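Long-range contact in nuclear inclusion protein A (Tobacco vein mottling virus, PDB 3MMG), which is the 3C-type protease of a potyvirus, probably cutting peptide bonds as a cysteine peptidase: residues K106-V112 against S153-I159. The protein carries 3 engineered substitutions. Sequence-based numbering, arbitrary orientation. Where two conformers were deposited one is given.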
loop_
_atom_site.group_PDB
_atom_site.type_symbol
_atom_site.label_atom_id
_atom_site.label_comp_id
_atom_site.label_asym_id
_atom_site.label_seq_id
_atom_site.Cartn_x
_atom_site.Cartn_y
_atom_site.Cartn_z
ATOM N N LYS A 106 -11.330 -3.473 -17.240
ATOM C CA LYS A 106 -12.550 -2.677 -17.095
ATOM C C LYS A 106 -12.356 -1.530 -16.088
ATOM O O LYS A 106 -13.019 -0.495 -16.166
ATOM C CB LYS A 106 -13.713 -3.569 -16.647
ATOM C CG LYS A 106 -15.074 -2.845 -16.509
ATOM C CD LYS A 106 -16.224 -3.820 -16.159
ATOM C CE LYS A 106 -17.416 -3.037 -15.615
ATOM N NZ LYS A 106 -18.651 -3.883 -15.635
ATOM N N ASP A 107 -11.453 -1.729 -15.139
ATOM C CA ASP A 107 -11.345 -0.801 -14.018
ATOM C C ASP A 107 -10.759 0.552 -14.351
ATOM O O ASP A 107 -9.851 0.674 -15.180
ATOM C CB ASP A 107 -10.445 -1.415 -12.958
ATOM C CG ASP A 107 -11.162 -2.465 -12.140
ATOM O OD1 ASP A 107 -12.286 -2.186 -11.654
ATOM O OD2 ASP A 107 -10.602 -3.567 -12.018
ATOM N N ARG A 108 -11.242 1.557 -13.639
ATOM C CA ARG A 108 -10.509 2.802 -13.504
ATOM C C ARG A 108 -10.358 2.998 -11.997
ATOM O O ARG A 108 -11.168 2.480 -11.210
ATOM C CB ARG A 108 -11.301 3.959 -14.121
ATOM C CG ARG A 108 -11.597 3.701 -15.615
ATOM C CD ARG A 108 -12.172 4.920 -16.296
ATOM N NE ARG A 108 -13.525 5.262 -15.842
ATOM C CZ ARG A 108 -14.641 4.748 -16.367
ATOM N NH1 ARG A 108 -14.563 3.833 -17.333
ATOM N NH2 ARG A 108 -15.839 5.137 -15.931
ATOM N N VAL A 109 -9.316 3.725 -11.605
ATOM C CA VAL A 109 -8.984 3.817 -10.169
ATOM C C VAL A 109 -8.861 5.249 -9.663
ATOM O O VAL A 109 -8.462 6.154 -10.410
ATOM C CB VAL A 109 -7.669 3.049 -9.801
ATOM C CG1 VAL A 109 -7.818 1.539 -10.039
ATOM C CG2 VAL A 109 -6.465 3.625 -10.562
ATOM N N CYS A 110 -9.249 5.450 -8.394
ATOM C CA CYS A 110 -8.929 6.683 -7.626
ATOM C C CYS A 110 -7.986 6.371 -6.481
ATOM O O CYS A 110 -8.147 5.342 -5.811
ATOM C CB CYS A 110 -10.179 7.301 -6.996
ATOM S SG CYS A 110 -11.374 7.961 -8.126
ATOM N N MET A 111 -7.044 7.277 -6.204
ATOM C CA MET A 111 -6.196 7.107 -5.042
ATOM C C MET A 111 -6.948 7.676 -3.853
ATOM O O MET A 111 -7.582 8.741 -3.946
ATOM C CB MET A 111 -4.854 7.792 -5.269
ATOM C CG MET A 111 -3.853 7.492 -4.150
ATOM S SD MET A 111 -2.211 8.158 -4.546
ATOM C CE MET A 111 -1.793 7.247 -6.025
ATOM N N VAL A 112 -6.866 6.967 -2.734
ATOM C CA VAL A 112 -7.530 7.399 -1.509
ATOM C C VAL A 112 -6.471 7.596 -0.421
ATOM O O VAL A 112 -5.556 6.780 -0.284
ATOM C CB VAL A 112 -8.551 6.364 -1.049
ATOM C CG1 VAL A 112 -9.088 6.760 0.333
ATOM C CG2 VAL A 112 -9.693 6.259 -2.054
ATOM N N SER A 153 -0.461 4.205 -0.647
ATOM C CA SER A 153 -1.824 4.730 -0.782
ATOM C C SER A 153 -2.656 3.773 -1.621
ATOM O O SER A 153 -2.218 3.356 -2.712
ATOM C CB SER A 153 -1.823 6.137 -1.395
ATOM O OG SER A 153 -1.016 7.034 -0.620
ATOM N N PRO A 154 -3.840 3.390 -1.126
ATOM C CA PRO A 154 -4.677 2.500 -1.943
ATOM C C PRO A 154 -5.159 3.110 -3.260
ATOM O O PRO A 154 -5.495 4.297 -3.326
ATOM C CB PRO A 154 -5.885 2.192 -1.046
ATOM C CG PRO A 154 -5.917 3.286 -0.031
ATOM C CD PRO A 154 -4.465 3.717 0.173
ATOM N N LEU A 155 -5.179 2.270 -4.285
ATOM C CA LEU A 155 -5.900 2.544 -5.531
ATOM C C LEU A 155 -7.191 1.759 -5.522
ATOM O O LEU A 155 -7.182 0.529 -5.338
ATOM C CB LEU A 155 -5.053 2.153 -6.741
ATOM C CG LEU A 155 -3.868 3.052 -7.129
ATOM C CD1 LEU A 155 -4.319 4.484 -7.440
ATOM C CD2 LEU A 155 -2.744 3.040 -6.056
ATOM N N VAL A 156 -8.289 2.478 -5.696
ATOM C CA VAL A 156 -9.628 1.944 -5.451
ATOM C C VAL A 156 -10.426 1.941 -6.755
ATOM O O VAL A 156 -10.468 2.952 -7.457
ATOM C CB VAL A 156 -10.371 2.802 -4.369
ATOM C CG1 VAL A 156 -11.778 2.253 -4.105
ATOM C CG2 VAL A 156 -9.580 2.809 -3.067
ATOM N N SER A 157 -11.057 0.821 -7.089
ATOM C CA SER A 157 -11.877 0.779 -8.308
ATOM C C SER A 157 -13.133 1.661 -8.185
ATOM O O SER A 157 -13.833 1.623 -7.175
ATOM C CB SER A 157 -12.358 -0.658 -8.547
ATOM O OG SER A 157 -13.307 -0.664 -9.614
ATOM N N ILE A 158 -13.417 2.446 -9.216
ATOM C CA ILE A 158 -14.679 3.186 -9.238
ATOM C C ILE A 158 -15.840 2.332 -9.768
ATOM O O ILE A 158 -17.000 2.798 -9.821
ATOM C CB ILE A 158 -14.550 4.531 -10.007
ATOM C CG1 ILE A 158 -13.879 4.347 -11.381
ATOM C CG2 ILE A 158 -13.751 5.502 -9.198
ATOM C CD1 ILE A 158 -14.734 3.730 -12.484
ATOM N N ILE A 159 -15.556 1.083 -10.143
ATOM C CA ILE A 159 -16.629 0.138 -10.508
ATOM C C ILE A 159 -17.353 -0.376 -9.254
ATOM O O ILE A 159 -18.578 -0.301 -9.151
ATOM C CB ILE A 159 -16.090 -1.070 -11.331
ATOM C CG1 ILE A 159 -15.270 -0.617 -12.562
ATOM C CG2 ILE A 159 -17.242 -1.993 -11.737
ATOM C CD1 ILE A 159 -16.027 0.266 -13.555
HETATM O O HOH W 1 -2.932 6.984 1.511
#
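C110 and V156 hold the middle of this contact as an antiparallel hydrogen-bonded pair, each backbone N giving its hydrogen to the other's O at 2.9 Å. V112 N adds a bond to P154 O, and I158 N one to R108 O. On one face of the sheet L155 CD1 lies between V109 and M111, 3.9 Å from V109 CG2, while M111 CG rests on S153 CB; L164 and H167 of strand 163-171 help cover this face. The opposite face packs V112 CG2 on V156 CG2 at 3.6 Å, with I14 of helix 12-15 over both. These are the first and last strands in the order of the second, C-terminal barrel, of six strands, in a chymotrypsin-like, PA-clan protease, and their pairing closes it. At the end of strand 154-157, S157 OG, anti to its own backbone N (chi1 172°), donates to OD1 of D107, in the loop before strand 109-112, at 2.7 Å, from above the carboxylate plane, and accepts from I159 N in an ST turn. R101 makes a salt bridge to the same OD1. The contact opens to solvent at R108 and K106: I158 CD1 sits over one face of the guanidinium of R108, a partly exposed residue, and the extended chain of exposed K106 reaches I159 CG2 with CE at 4.0 Å.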